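Local structure of putative uncharacterized protein (Enterobacter cloacae, 4HFK) at residues Gln79-Lys82 and Cys83-Ala87. The protein is probably an immunity protein of a type VI secretion system, protecting its own cell by binding and neutralising a toxic amidase effector. Residues are numbered along the deposited sequence; the frame is centred on the assembly and turned at random.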
ATOM      1  N   GLN B  79      -3.116  -9.815  -4.689  1.00  9.66           N
ATOM      2  CA  GLN B  79      -1.889  -9.128  -5.087  1.00 11.57           C
ATOM      3  C   GLN B  79      -1.574  -7.896  -4.246  1.00  9.61           C
ATOM      4  O   GLN B  79      -0.405  -7.591  -4.010  1.00  8.58           O
ATOM      5  CB  GLN B  79      -1.951  -8.751  -6.571  1.00 12.20           C
ATOM      6  CG  GLN B  79      -2.323  -9.941  -7.446  1.00 19.14           C
ATOM      7  CD  GLN B  79      -1.359 -10.166  -8.591  1.00 24.02           C
ATOM      8  OE1 GLN B  79      -0.348 -10.852  -8.443  1.00 26.04           O
ATOM      9  NE2 GLN B  79      -1.671  -9.588  -9.745  1.00 29.20           N
ATOM     10  N   ILE B  80      -2.610  -7.186  -3.801  1.00  8.42           N
ATOM     11  CA  ILE B  80      -2.402  -5.981  -2.997  1.00  9.23           C
ATOM     12  C   ILE B  80      -1.713  -6.365  -1.689  1.00 10.95           C
ATOM     13  O   ILE B  80      -0.745  -5.713  -1.257  1.00  8.45           O
ATOM     14  CB  ILE B  80      -3.733  -5.251  -2.710  1.00  9.98           C
ATOM     15  CG1 ILE B  80      -4.232  -4.546  -3.977  1.00  9.16           C
ATOM     16  CG2 ILE B  80      -3.570  -4.245  -1.565  1.00  8.75           C
ATOM     17  CD1 ILE B  80      -3.311  -3.421  -4.461  1.00 11.12           C
ATOM     18  N   LEU B  81      -2.190  -7.442  -1.071  1.00  7.98           N
ATOM     19  CA  LEU B  81      -1.529  -7.955   0.121  1.00  9.29           C
ATOM     20  C   LEU B  81      -0.112  -8.402  -0.228  1.00  8.18           C
ATOM     21  O   LEU B  81       0.834  -8.091   0.497  1.00  7.75           O
ATOM     22  CB  LEU B  81      -2.318  -9.114   0.747  1.00  7.47           C
ATOM     23  CG  LEU B  81      -2.106  -9.263   2.270  1.00 15.44           C
ATOM     24  CD1 LEU B  81      -3.260 -10.019   2.894  1.00 15.87           C
ATOM     25  CD2 LEU B  81      -0.829  -9.991   2.568  1.00 11.39           C
ATOM     26  N   LYS B  82       0.033  -9.121  -1.340  1.00  7.92           N
ATOM     27  CA  LYS B  82       1.357  -9.583  -1.781  1.00 12.14           C
ATOM     28  C   LYS B  82       2.363  -8.433  -1.917  1.00  8.87           C
ATOM     29  O   LYS B  82       3.537  -8.584  -1.561  1.00  8.39           O
ATOM     30  CB  LYS B  82       1.269 -10.365  -3.105  1.00  8.29           C
ATOM     31  CG  LYS B  82       2.598 -11.018  -3.520  1.00 14.34           C
ATOM     32  CD  LYS B  82       2.609 -11.500  -4.975  1.00 13.01           C
ATOM     33  CE  LYS B  82       1.329 -12.214  -5.367  1.00 16.73           C
ATOM     34  NZ  LYS B  82       1.246 -12.426  -6.851  1.00 17.38           N
ATOM     35  N   CYS B  83       1.912  -7.289  -2.429  1.00  8.47           N
ATOM     36  CA  CYS B  83       2.790  -6.121  -2.526  1.00  8.73           C
ATOM     37  C   CYS B  83       3.408  -5.769  -1.157  1.00  9.88           C
ATOM     38  O   CYS B  83       4.582  -5.401  -1.067  1.00  7.81           O
ATOM     39  CB  CYS B  83       2.026  -4.912  -3.083  1.00 10.55           C
ATOM     40  SG  CYS B  83       1.418  -5.121  -4.802  1.00 13.22           S
ATOM     41  N   THR B  84       2.627  -5.892  -0.087  1.00  8.89           N
ATOM     42  CA  THR B  84       3.167  -5.596   1.236  1.00  7.51           C
ATOM     43  C   THR B  84       4.100  -6.711   1.693  1.00  8.53           C
ATOM     44  O   THR B  84       5.153  -6.444   2.287  1.00 10.83           O
ATOM     45  CB  THR B  84       2.049  -5.344   2.271  1.00  6.88           C
ATOM     46  OG1 THR B  84       1.404  -4.103   1.963  1.00  8.04           O
ATOM     47  CG2 THR B  84       2.628  -5.245   3.684  1.00  6.81           C
ATOM     48  N   LEU B  85       3.735  -7.960   1.405  1.00  6.31           N
ATOM     49  CA  LEU B  85       4.591  -9.086   1.788  1.00  7.02           C
ATOM     50  C   LEU B  85       5.953  -8.940   1.133  1.00  9.73           C
ATOM     51  O   LEU B  85       6.990  -9.165   1.767  1.00  8.18           O
ATOM     52  CB  LEU B  85       3.954 -10.425   1.402  1.00  7.35           C
ATOM     53  CG  LEU B  85       2.602 -10.713   2.063  1.00  9.04           C
ATOM     54  CD1 LEU B  85       2.151 -12.129   1.766  1.00  9.24           C
ATOM     55  CD2 LEU B  85       2.661 -10.488   3.575  1.00  6.97           C
ATOM     56  N   ILE B  86       5.948  -8.540  -0.136  1.00  7.45           N
ATOM     57  CA  ILE B  86       7.185  -8.357  -0.886  1.00  8.33           C
ATOM     58  C   ILE B  86       8.034  -7.233  -0.291  1.00  8.38           C
ATOM     59  O   ILE B  86       9.246  -7.391  -0.123  1.00  9.43           O
ATOM     60  CB  ILE B  86       6.893  -8.089  -2.390  1.00  8.43           C
ATOM     61  CG1 ILE B  86       6.429  -9.387  -3.062  1.00 10.71           C
ATOM     62  CG2 ILE B  86       8.128  -7.543  -3.097  1.00  5.92           C
ATOM     63  CD1 ILE B  86       5.912  -9.221  -4.509  1.00 10.46           C
ATOM     64  N   ALA B  87       7.401  -6.107   0.034  1.00  7.69           N
ATOM     65  CA  ALA B  87       8.110  -4.964   0.618  1.00  8.38           C
ATOM     66  C   ALA B  87       8.830  -5.339   1.915  1.00  7.46           C
ATOM     67  O   ALA B  87       9.886  -4.786   2.246  1.00  9.23           O
ATOM     68  CB  ALA B  87       7.144  -3.816   0.863  1.00  7.12           C
TER
HETATM   69  O   HOH W   1      -1.021  -4.838   1.460  1.00 11.11           O
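Lys82 and Ile86 run alongside each other in the same direction, one turn apart on the short helix 79-87, the last helix of a small all-helical protein, probably an immunity protein. The chain itself holds Lys82 CB beside Cys83 N; its CG, anti to the backbone N (chi1 -173°), meets Ile86 CD1 at 3.9 Å, and its CD keeps to the same methyl. A bend at chi3 (-44°) then turns the chain back, and NZ reaches Gln79 OE1 at 2.7 Å, in the plane of the amide carbonyl. The carbonyl oxygens of Leu66 and Gln68 also accept bonds from NZ, tying this helix to the end of helix 52-66 and the residues just after it. On another flank Leu81 CD2 lies 3.5 Å from Leu85 CG, the two leucines crossing at a slant; a second subunit packs there, with its Ala43 on Leu81 and its Phe9 on Leu85. The backbone carries i to i+4 helical bonds from Cys83 N to Gln79 O, from Leu85 N to Leu81 O and from Ile86 N to Lys82 O. Thr84 N bonds weakly to Leu81 O; Ile80 O takes a water instead, which donates to it at 2.9 Å and lies 2.6 Å from Thr84 OG1, a hydroxyl also bonded to Gln20 NE2.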